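Cell wall binding protein cwp8 (Peptoclostridium difficile, PDB 5J6Q) is a surface protein that is probably anchored in the bacterial cell wall through its CWB2 domains, alongside the S-layer. Local coordinates at residues I190-L195 against R269-V274; L204-V209 against V288-S293; F244-S249 against K273-V278; L572-E577 against N582-I587. All blocks are in the same frame, centred on the assembly; numbering follows the deposited sequence.

Contact 1. Residues I190-L195 against R269-V274; sequences ISAEEL and RDLHKV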
# COMPACT_ATOMS: atom_id res chain seq x y z
N ILE A 190 -9.95 0.76 -2.05
CA ILE A 190 -9.51 -0.19 -1.02
C ILE A 190 -9.16 0.46 0.33
O ILE A 190 -8.92 1.67 0.40
CB ILE A 190 -8.24 -0.91 -1.56
CG1 ILE A 190 -7.17 0.18 -1.88
CG2 ILE A 190 -8.57 -1.74 -2.81
CD1 ILE A 190 -5.83 -0.38 -2.39
N SER A 191 -9.16 -0.32 1.38
CA SER A 191 -8.77 0.24 2.65
C SER A 191 -7.21 0.52 2.57
O SER A 191 -6.50 -0.04 1.72
CB SER A 191 -9.08 -0.75 3.76
OG SER A 191 -8.22 -1.88 3.68
N ALA A 192 -6.69 1.36 3.44
CA ALA A 192 -5.27 1.69 3.46
C ALA A 192 -4.51 0.47 3.99
O ALA A 192 -3.39 0.21 3.56
CB ALA A 192 -5.05 2.88 4.35
N GLU A 193 -5.16 -0.32 4.90
CA GLU A 193 -4.55 -1.48 5.51
C GLU A 193 -4.10 -2.54 4.49
O GLU A 193 -3.03 -3.12 4.66
CB GLU A 193 -5.52 -2.11 6.51
CG GLU A 193 -5.50 -1.39 7.86
CD GLU A 193 -6.27 -0.06 7.87
OE1 GLU A 193 -6.92 0.28 6.86
OE2 GLU A 193 -6.24 0.64 8.90
N GLU A 194 -4.90 -2.77 3.43
CA GLU A 194 -4.62 -3.72 2.39
C GLU A 194 -3.25 -3.43 1.78
O GLU A 194 -2.61 -4.34 1.24
CB GLU A 194 -5.65 -3.64 1.23
CG GLU A 194 -7.03 -4.18 1.57
CD GLU A 194 -8.01 -3.97 0.42
OE1 GLU A 194 -7.69 -4.38 -0.74
OE2 GLU A 194 -9.10 -3.40 0.67
N LEU A 195 -2.87 -2.16 1.78
CA LEU A 195 -1.57 -1.73 1.23
C LEU A 195 -0.36 -1.56 2.28
O LEU A 195 0.78 -1.62 1.91
CB LEU A 195 -1.75 -0.34 0.60
CG LEU A 195 -2.71 -0.26 -0.61
CD1 LEU A 195 -2.42 1.11 -1.36
CD2 LEU A 195 -2.45 -1.43 -1.66
N ARG A 269 -1.72 8.85 6.97
CA ARG A 269 -0.70 9.89 6.86
C ARG A 269 0.66 9.16 6.61
O ARG A 269 1.44 9.54 5.75
CB ARG A 269 -0.61 10.71 8.18
CG ARG A 269 -0.96 12.20 8.09
CD ARG A 269 -0.86 12.85 9.48
NE ARG A 269 -2.09 12.66 10.24
CZ ARG A 269 -2.16 12.05 11.42
NH1 ARG A 269 -3.33 11.90 12.03
NH2 ARG A 269 -1.05 11.60 12.00
N ASP A 270 0.90 8.11 7.39
CA ASP A 270 2.16 7.34 7.32
C ASP A 270 2.35 6.72 5.94
O ASP A 270 3.41 6.92 5.27
CB ASP A 270 2.13 6.32 8.46
CG ASP A 270 2.44 7.03 9.76
OD1 ASP A 270 2.85 8.21 9.70
OD2 ASP A 270 2.30 6.41 10.82
N LEU A 271 1.28 6.06 5.45
CA LEU A 271 1.30 5.46 4.13
C LEU A 271 1.54 6.51 3.10
O LEU A 271 2.28 6.31 2.11
CB LEU A 271 -0.04 4.73 3.84
CG LEU A 271 -0.20 4.42 2.34
CD1 LEU A 271 0.90 3.48 1.91
CD2 LEU A 271 -1.53 3.75 2.03
N HIS A 272 0.88 7.67 3.26
CA HIS A 272 1.08 8.74 2.23
C HIS A 272 2.54 9.19 2.30
O HIS A 272 3.17 9.43 1.27
CB HIS A 272 0.12 9.92 2.48
CG HIS A 272 0.30 10.99 1.46
ND1 HIS A 272 -0.53 11.12 0.36
CD2 HIS A 272 1.23 11.98 1.36
CE1 HIS A 272 -0.11 12.16 -0.35
NE2 HIS A 272 0.95 12.69 0.22
N LYS A 273 3.10 9.35 3.51
CA LYS A 273 4.60 9.62 3.63
C LYS A 273 5.46 8.59 2.82
O LYS A 273 6.36 8.97 2.00
CB LYS A 273 5.05 9.51 5.11
CG LYS A 273 4.60 10.70 5.95
CD LYS A 273 4.91 10.53 7.44
CE LYS A 273 3.85 11.22 8.28
NZ LYS A 273 3.86 10.78 9.72
N VAL A 274 5.14 7.23 2.99
CA VAL A 274 5.96 6.23 2.23
C VAL A 274 5.79 6.34 0.80
O VAL A 274 6.76 6.23 -0.03
CB VAL A 274 5.57 4.83 2.73
CG1 VAL A 274 6.21 3.73 1.88
CG2 VAL A 274 5.92 4.72 4.20
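Leu-271 reaches out from helix 265-280 with one methyl, CD2, and rests it against Ala-192 and Leu-195. Leu-271 CD2 lies 4.3 Å from Ala-192 CB and at the same 4.3 Å from Leu-195 CB, so a single leucine branch carries the whole contact. All three residues are buried, and the spacings are those of relaxed van der Waals contact, with no hydrogen bond across. With CG of Leu-271 swung opposite its own amide nitrogen (chi1 164°), the branch leaves the helix toward residues 192-195.

The backbone that presents them has its own bonds. Leu-195 N donates to Ala-192 O at 3.0 Å, consistent with both apolar residues presenting their CB atoms to the helix. One residue earlier, Ser-191 N donates to Glu-194 OE2 at 3.2 Å, meeting the carboxylate from above its plane, and Glu-194 N returns a weak bond to Ser-191 OG.

Within Cwp8 domain 3, strand 186-191 borders the mixed sheet beside strand 256-262. Residues 192-195, which follow it, pack against Val-260 of that neighbour, against Leu-204 and Ile-208 of helix 203-213, and against helix 265-280.

Contact 2. Residues L204-V209 against V288-S293; sequences LGREIV and VLSGDS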
# COMPACT_ATOMS: atom_id res chain seq x y z
N LEU A 204 0.53 -6.34 -1.57
CA LEU A 204 -0.28 -5.52 -2.52
C LEU A 204 0.39 -4.16 -2.58
O LEU A 204 0.55 -3.61 -3.66
CB LEU A 204 -1.71 -5.36 -2.06
CG LEU A 204 -2.64 -6.57 -2.22
CD1 LEU A 204 -4.08 -6.13 -2.01
CD2 LEU A 204 -2.55 -7.16 -3.65
N GLY A 205 0.88 -3.68 -1.36
CA GLY A 205 1.58 -2.41 -1.28
C GLY A 205 2.76 -2.39 -2.21
O GLY A 205 2.95 -1.39 -2.92
N ARG A 206 3.59 -3.49 -2.25
CA ARG A 206 4.80 -3.48 -3.13
C ARG A 206 4.55 -3.59 -4.65
O ARG A 206 5.44 -3.25 -5.47
CB ARG A 206 5.80 -4.60 -2.72
CG ARG A 206 6.96 -4.02 -1.89
CD ARG A 206 7.91 -5.10 -1.30
NE ARG A 206 7.17 -6.19 -0.65
CZ ARG A 206 6.56 -6.10 0.53
NH1 ARG A 206 6.62 -4.98 1.24
NH2 ARG A 206 5.84 -7.15 1.02
N GLU A 207 3.38 -4.08 -5.03
CA GLU A 207 3.03 -4.09 -6.44
C GLU A 207 3.04 -2.63 -6.95
O GLU A 207 3.44 -2.39 -8.06
CB GLU A 207 1.63 -4.70 -6.65
CG GLU A 207 1.60 -6.14 -6.17
CD GLU A 207 0.33 -6.89 -6.59
OE1 GLU A 207 -0.49 -6.31 -7.32
OE2 GLU A 207 0.17 -8.06 -6.17
N ILE A 208 2.64 -1.68 -6.13
CA ILE A 208 2.65 -0.29 -6.60
C ILE A 208 4.10 0.17 -6.78
O ILE A 208 4.46 0.76 -7.80
CB ILE A 208 1.88 0.53 -5.57
CG1 ILE A 208 0.42 0.13 -5.65
CG2 ILE A 208 2.06 2.04 -5.78
CD1 ILE A 208 -0.28 0.57 -4.43
N VAL A 209 4.96 -0.15 -5.79
CA VAL A 209 6.38 0.18 -5.85
C VAL A 209 6.95 -0.42 -7.12
O VAL A 209 7.72 0.25 -7.81
CB VAL A 209 7.12 -0.37 -4.59
CG1 VAL A 209 8.64 -0.21 -4.76
CG2 VAL A 209 6.66 0.37 -3.35
N VAL A 288 10.57 -4.50 2.93
CA VAL A 288 10.45 -5.95 3.06
C VAL A 288 10.95 -6.57 1.68
O VAL A 288 10.54 -6.15 0.56
CB VAL A 288 8.97 -6.30 3.33
CG1 VAL A 288 8.78 -7.81 3.53
CG2 VAL A 288 8.49 -5.54 4.54
N LEU A 289 11.89 -7.51 1.76
CA LEU A 289 12.37 -8.24 0.62
C LEU A 289 11.75 -9.70 0.85
O LEU A 289 12.34 -10.36 1.65
CB LEU A 289 13.92 -8.41 0.57
CG LEU A 289 14.68 -7.01 0.23
CD1 LEU A 289 16.05 -7.35 0.26
CD2 LEU A 289 14.15 -6.39 -1.12
N SER A 290 10.66 -10.13 0.19
CA SER A 290 10.20 -11.47 0.42
C SER A 290 9.29 -11.93 -0.63
O SER A 290 8.88 -11.13 -1.44
CB SER A 290 9.43 -11.51 1.72
OG SER A 290 8.34 -10.65 1.48
N GLY A 291 8.91 -13.30 -0.58
CA GLY A 291 7.96 -13.84 -1.52
C GLY A 291 7.15 -14.84 -0.73
O GLY A 291 7.26 -14.92 0.54
N ASP A 292 6.38 -15.64 -1.48
CA ASP A 292 5.49 -16.64 -0.90
C ASP A 292 6.26 -17.84 -0.40
O ASP A 292 5.67 -18.72 0.28
CB ASP A 292 4.41 -17.07 -1.94
CG ASP A 292 5.02 -17.41 -3.30
OD1 ASP A 292 5.98 -18.20 -3.33
OD2 ASP A 292 4.54 -16.90 -4.32
N SER A 293 7.60 -17.94 -0.71
CA SER A 293 8.32 -19.11 -0.16
C SER A 293 9.80 -18.77 -0.01
O SER A 293 10.20 -17.65 -0.41
CB SER A 293 8.14 -20.33 -1.08
OG SER A 293 8.80 -20.14 -2.34
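Arg-206 stretches from helix 203-213 to Val-288 near the end of strand 286-289, and the close part of the meeting is confined to this pair. The guanidinium lies flat against the valine: Val-288 CB sits 3.3 Å above its plane, displaced toward the rim on the NH1 side, where Arg-206 NH1 to Val-288 CB is 3.4 Å. Both valine methyls are drawn in as well, CG2 to Arg-206 NH1 at 3.8 Å and CG1 to Arg-206 NH2 at 3.9 Å, while the two side chains cross at about a right angle. Earlier along the arginine, CD comes within 3.4 Å of Val-288 O. A bend in the chain at chi3 (-48°) lets CD pass this carbonyl oxygen while the guanidinium lies over the valine side chain.

The far end is looser. Ser-290 OG stands 4.3 Å from Arg-206 NH2, obliquely placed and not bonded to it; the hydroxyl is hydrogen-bonded instead to OE1 of Glu-577, which lies outside both segments. Beyond Ser-290 the loop swings away from the helix toward exposed Asp-292.

Arg-206 NH1 is hydrogen-bonded to Leu-201 O, just before its own helix. No hydrogen bond links the two segments: the arginine serves here chiefly as a flat surface laid on an aliphatic residue. A long, weak ion pair of Arg-206 NH2 with Glu-577 OE1 probably adds only a modest electrostatic pull between the domain 3 helix and the CWB2 sheet that receives it.

Contact 3. Residues F244-S249 against K273-V278; sequences FDIVLS and KVLTDV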
# COMPACT_ATOMS: atom_id res chain seq x y z
N PHE A 244 -7.17 9.43 0.03
CA PHE A 244 -6.43 9.99 -1.05
C PHE A 244 -6.43 9.04 -2.16
O PHE A 244 -6.78 7.85 -2.01
CB PHE A 244 -4.99 10.45 -0.67
CG PHE A 244 -3.94 9.40 -0.33
CD1 PHE A 244 -3.02 8.99 -1.27
CD2 PHE A 244 -3.84 8.90 0.94
CE1 PHE A 244 -2.01 8.08 -0.92
CE2 PHE A 244 -2.83 7.99 1.28
CZ PHE A 244 -1.93 7.59 0.35
N ASP A 245 -6.08 9.55 -3.29
CA ASP A 245 -6.04 8.84 -4.55
C ASP A 245 -4.60 8.74 -4.98
O ASP A 245 -3.83 9.73 -4.87
CB ASP A 245 -6.85 9.58 -5.68
CG ASP A 245 -8.35 9.24 -5.80
OD1 ASP A 245 -8.93 8.64 -4.82
OD2 ASP A 245 -8.96 9.58 -6.85
N ILE A 246 -4.25 7.57 -5.50
CA ILE A 246 -2.94 7.23 -6.00
C ILE A 246 -3.13 6.99 -7.45
O ILE A 246 -3.95 6.13 -7.77
CB ILE A 246 -2.43 5.89 -5.30
CG1 ILE A 246 -2.35 6.03 -3.82
CG2 ILE A 246 -1.10 5.48 -5.88
CD1 ILE A 246 -2.29 4.67 -3.08
N VAL A 247 -2.37 7.64 -8.34
CA VAL A 247 -2.52 7.47 -9.77
C VAL A 247 -1.24 7.00 -10.41
O VAL A 247 -0.21 7.65 -10.25
CB VAL A 247 -2.96 8.87 -10.35
CG1 VAL A 247 -3.20 8.78 -11.85
CG2 VAL A 247 -4.20 9.38 -9.63
N LEU A 248 -1.29 5.90 -11.17
CA LEU A 248 -0.10 5.39 -11.84
C LEU A 248 -0.30 5.61 -13.33
O LEU A 248 -1.33 5.22 -13.85
CB LEU A 248 0.14 3.90 -11.58
CG LEU A 248 0.40 3.52 -10.13
CD1 LEU A 248 1.51 4.42 -9.58
CD2 LEU A 248 -0.87 3.63 -9.31
N SER A 249 0.69 6.19 -14.03
CA SER A 249 0.58 6.44 -15.46
C SER A 249 1.87 6.21 -16.22
O SER A 249 2.98 6.31 -15.67
CB SER A 249 0.15 7.89 -15.72
OG SER A 249 -0.73 8.40 -14.72
N LYS A 273 3.10 9.35 3.51
CA LYS A 273 4.60 9.62 3.63
C LYS A 273 5.46 8.59 2.82
O LYS A 273 6.36 8.97 2.00
CB LYS A 273 5.05 9.51 5.11
CG LYS A 273 4.60 10.70 5.95
CD LYS A 273 4.91 10.53 7.44
CE LYS A 273 3.85 11.22 8.28
NZ LYS A 273 3.86 10.78 9.72
N VAL A 274 5.14 7.23 2.99
CA VAL A 274 5.96 6.23 2.23
C VAL A 274 5.79 6.34 0.80
O VAL A 274 6.76 6.23 -0.03
CB VAL A 274 5.57 4.83 2.73
CG1 VAL A 274 6.21 3.73 1.88
CG2 VAL A 274 5.92 4.72 4.20
N LEU A 275 4.49 6.65 0.39
CA LEU A 275 4.33 6.77 -1.08
C LEU A 275 5.04 8.02 -1.64
O LEU A 275 5.46 8.00 -2.82
CB LEU A 275 2.85 6.75 -1.42
CG LEU A 275 2.29 5.34 -1.06
CD1 LEU A 275 0.78 5.23 -1.29
CD2 LEU A 275 3.08 4.33 -1.96
N THR A 276 5.19 9.07 -0.82
CA THR A 276 5.90 10.30 -1.33
C THR A 276 7.28 9.84 -1.56
O THR A 276 7.89 10.12 -2.62
CB THR A 276 5.79 11.46 -0.30
OG1 THR A 276 4.40 11.62 -0.01
CG2 THR A 276 6.37 12.80 -0.82
N ASP A 277 7.82 9.08 -0.55
CA ASP A 277 9.15 8.51 -0.77
C ASP A 277 9.21 7.70 -2.05
O ASP A 277 10.15 7.90 -2.84
CB ASP A 277 9.59 7.64 0.43
CG ASP A 277 10.02 8.50 1.59
OD1 ASP A 277 10.67 9.53 1.34
OD2 ASP A 277 9.68 8.17 2.77
N VAL A 278 8.23 6.77 -2.28
CA VAL A 278 8.25 5.99 -3.53
C VAL A 278 8.14 6.94 -4.76
O VAL A 278 8.84 6.75 -5.77
CB VAL A 278 7.10 4.96 -3.66
CG1 VAL A 278 7.16 4.30 -5.04
CG2 VAL A 278 7.18 3.89 -2.55
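The ring of Phe-244 turns its edge to Leu-275, whose CD1 methyl lies in the plane of the ring and is shared between two rim atoms, 4.0 Å from Phe-244 CZ and 4.0 Å from Phe-244 CE1. The phenyl also meets the imidazole of His-272, one turn before Leu-275 on helix 265-280, in an edge-to-face pair. The phenylalanine ring is placed by its first torsion: CG of Phe-244 stands between the backbone nitrogen and the carbonyl carbon (chi1 69°), which carries the ring out from strand 242-249 toward the helix.

Ile-246, two residues along on the same face of the strand, supplies the nearest approach. Its CD1 comes to 3.6 Å from Leu-275 CD1, end to end, with the two side chains at about a right angle. One leucine methyl thus touches both an aromatic edge and an isoleucine tip, while Phe-220 of strand 217-224 packs against the same leucine. Asp-245, between the two on strand 242-249, instead bonds to Ser-259 and Asn-222 of the neighbouring strands.

Every group that touches is apolar and buried, and no hydrogen bond links strand to helix. The helix is held on this face of the domain 3 sheet by hydrophobic burial and close fit.

Contact 4. Residues L572-E577 against N582-I587; sequences LVQIGE and NAIEKI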
# COMPACT_ATOMS: atom_id res chain seq x y z
N LEU A 572 15.60 0.06 7.89
CA LEU A 572 15.39 -1.31 8.44
C LEU A 572 14.89 -2.16 7.26
O LEU A 572 13.89 -1.82 6.65
CB LEU A 572 14.40 -1.18 9.57
CG LEU A 572 13.97 -2.45 10.27
CD1 LEU A 572 15.17 -3.39 10.65
CD2 LEU A 572 13.23 -1.94 11.48
N VAL A 573 15.63 -3.19 6.85
CA VAL A 573 15.19 -4.04 5.73
C VAL A 573 14.72 -5.39 6.33
O VAL A 573 15.56 -6.08 6.89
CB VAL A 573 16.34 -4.29 4.75
CG1 VAL A 573 15.92 -5.18 3.60
CG2 VAL A 573 16.94 -2.96 4.22
N GLN A 574 13.45 -5.76 6.27
CA GLN A 574 13.01 -7.12 6.72
C GLN A 574 13.19 -8.20 5.61
O GLN A 574 12.69 -7.99 4.53
CB GLN A 574 11.48 -7.12 7.05
CG GLN A 574 10.91 -8.55 7.24
CD GLN A 574 9.55 -8.46 7.88
OE1 GLN A 574 9.29 -7.55 8.67
NE2 GLN A 574 8.61 -9.29 7.43
N ILE A 575 13.85 -9.33 5.84
CA ILE A 575 13.94 -10.39 4.85
C ILE A 575 12.82 -11.45 5.16
O ILE A 575 12.82 -11.96 6.31
CB ILE A 575 15.29 -11.20 4.93
CG1 ILE A 575 16.54 -10.20 4.87
CG2 ILE A 575 15.41 -12.23 3.72
CD1 ILE A 575 16.35 -9.32 3.71
N GLY A 576 11.96 -11.84 4.17
CA GLY A 576 10.97 -12.91 4.50
C GLY A 576 9.72 -12.38 5.14
O GLY A 576 9.56 -11.15 5.33
N GLU A 577 8.83 -13.28 5.49
CA GLU A 577 7.52 -12.96 6.06
C GLU A 577 7.33 -13.65 7.40
O GLU A 577 8.16 -14.49 7.75
CB GLU A 577 6.39 -13.48 5.07
CG GLU A 577 6.29 -12.64 3.84
CD GLU A 577 5.85 -11.21 4.07
OE1 GLU A 577 6.21 -10.36 3.23
OE2 GLU A 577 5.14 -10.93 5.07
N ASN A 582 5.33 -6.02 15.82
CA ASN A 582 5.90 -5.45 17.07
C ASN A 582 7.51 -5.46 17.15
O ASN A 582 8.09 -4.51 17.69
CB ASN A 582 5.36 -6.17 18.24
CG ASN A 582 3.97 -5.68 18.63
OD1 ASN A 582 3.38 -6.28 19.55
ND2 ASN A 582 3.36 -4.63 17.99
N ALA A 583 8.18 -6.51 16.63
CA ALA A 583 9.64 -6.56 16.68
C ALA A 583 10.18 -5.52 15.75
O ALA A 583 11.17 -4.91 16.10
CB ALA A 583 10.19 -7.93 16.22
N ILE A 584 9.55 -5.35 14.58
CA ILE A 584 9.95 -4.28 13.66
C ILE A 584 9.72 -2.93 14.34
O ILE A 584 10.52 -1.97 14.14
CB ILE A 584 9.11 -4.28 12.32
CG1 ILE A 584 9.26 -5.62 11.54
CG2 ILE A 584 9.51 -3.09 11.37
CD1 ILE A 584 10.63 -6.34 11.52
N GLU A 585 8.62 -2.82 15.12
CA GLU A 585 8.34 -1.52 15.71
C GLU A 585 9.39 -1.30 16.80
O GLU A 585 9.99 -0.21 16.83
CB GLU A 585 6.89 -1.42 16.28
CG GLU A 585 5.87 -1.44 15.15
CD GLU A 585 4.44 -1.48 15.66
OE1 GLU A 585 3.65 -0.66 15.19
OE2 GLU A 585 4.10 -2.36 16.52
N LYS A 586 9.65 -2.34 17.59
CA LYS A 586 10.63 -2.30 18.69
C LYS A 586 11.96 -1.86 18.11
O LYS A 586 12.59 -0.97 18.68
CB LYS A 586 10.81 -3.71 19.36
CG LYS A 586 11.42 -3.71 20.82
CD LYS A 586 11.09 -2.35 21.62
CE LYS A 586 9.90 -2.49 22.60
NZ LYS A 586 9.50 -1.12 23.07
N ILE A 587 12.37 -2.43 16.94
CA ILE A 587 13.65 -2.15 16.34
C ILE A 587 13.68 -0.68 15.90
O ILE A 587 14.64 0.05 16.21
CB ILE A 587 13.95 -3.14 15.14
CG1 ILE A 587 14.11 -4.60 15.60
CG2 ILE A 587 15.23 -2.72 14.46
CD1 ILE A 587 14.17 -5.54 14.40
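Leu-572 and Ile-587 meet at about a right angle, the leucine pointing from the strand and the isoleucine from the helix. Leu-572 CD2 touches Ile-587 CG2 at 3.7 Å and also rests against Ile-584, with Leu-572 CD2 to Ile-584 CG2 at 3.9 Å. The leucine branch lies between two residues one helical turn apart.

Gln-574 crosses Ile-584 in the same perpendicular fashion. Its chain is extended, with CG opposite the backbone nitrogen (chi1 168°), which brings Gln-574 OE1 to 3.4 Å from Ile-584 CD1. The amide is fixed at both ends: Gln-574 NE2 donates to Gly-576 O at 3.0 Å, nearly straight at 167° and in the amide's own plane, and OE1 accepts a hydrogen bond from Arg-200 NH1. These bonds satisfy a buried polar group beside an apolar tip and hold its rotation.

Strand 572-575 and the 582-587 segment of helix 581-590 run nearly antiparallel, 157° between their directions and 10.4 Å apart at the axes. The strand lies between 286-289 and 516-519 in a parallel sheet, consistent with the Toprim-like CWB2 fold. Val-518 packs on Leu-572, Ile-584 and Ile-587, and Val-286 on Ile-584, which places the chain's last helix against one face of this sheet.

Overall arrangement
Contacts 1 and 3 are buried, purely apolar, and share helix 265-280, which uses Leu-271 against the residues that follow one edge strand and Leu-275 against an inner strand of the same mixed sheet; Leu-195 CD1 and Ile-246 CD1 join them at 4.0 Å. Contact 4 is also buried, but in a different, parallel sheet, and admits a polar amide among its aliphatic groups. Contact 2 is only partly buried and is the one built on a charged side chain. It lies between these two regions: Val-209 touches Val-278 on the domain 3 side, while strand 286-289 pairs with 572-575 on the CWB2 side.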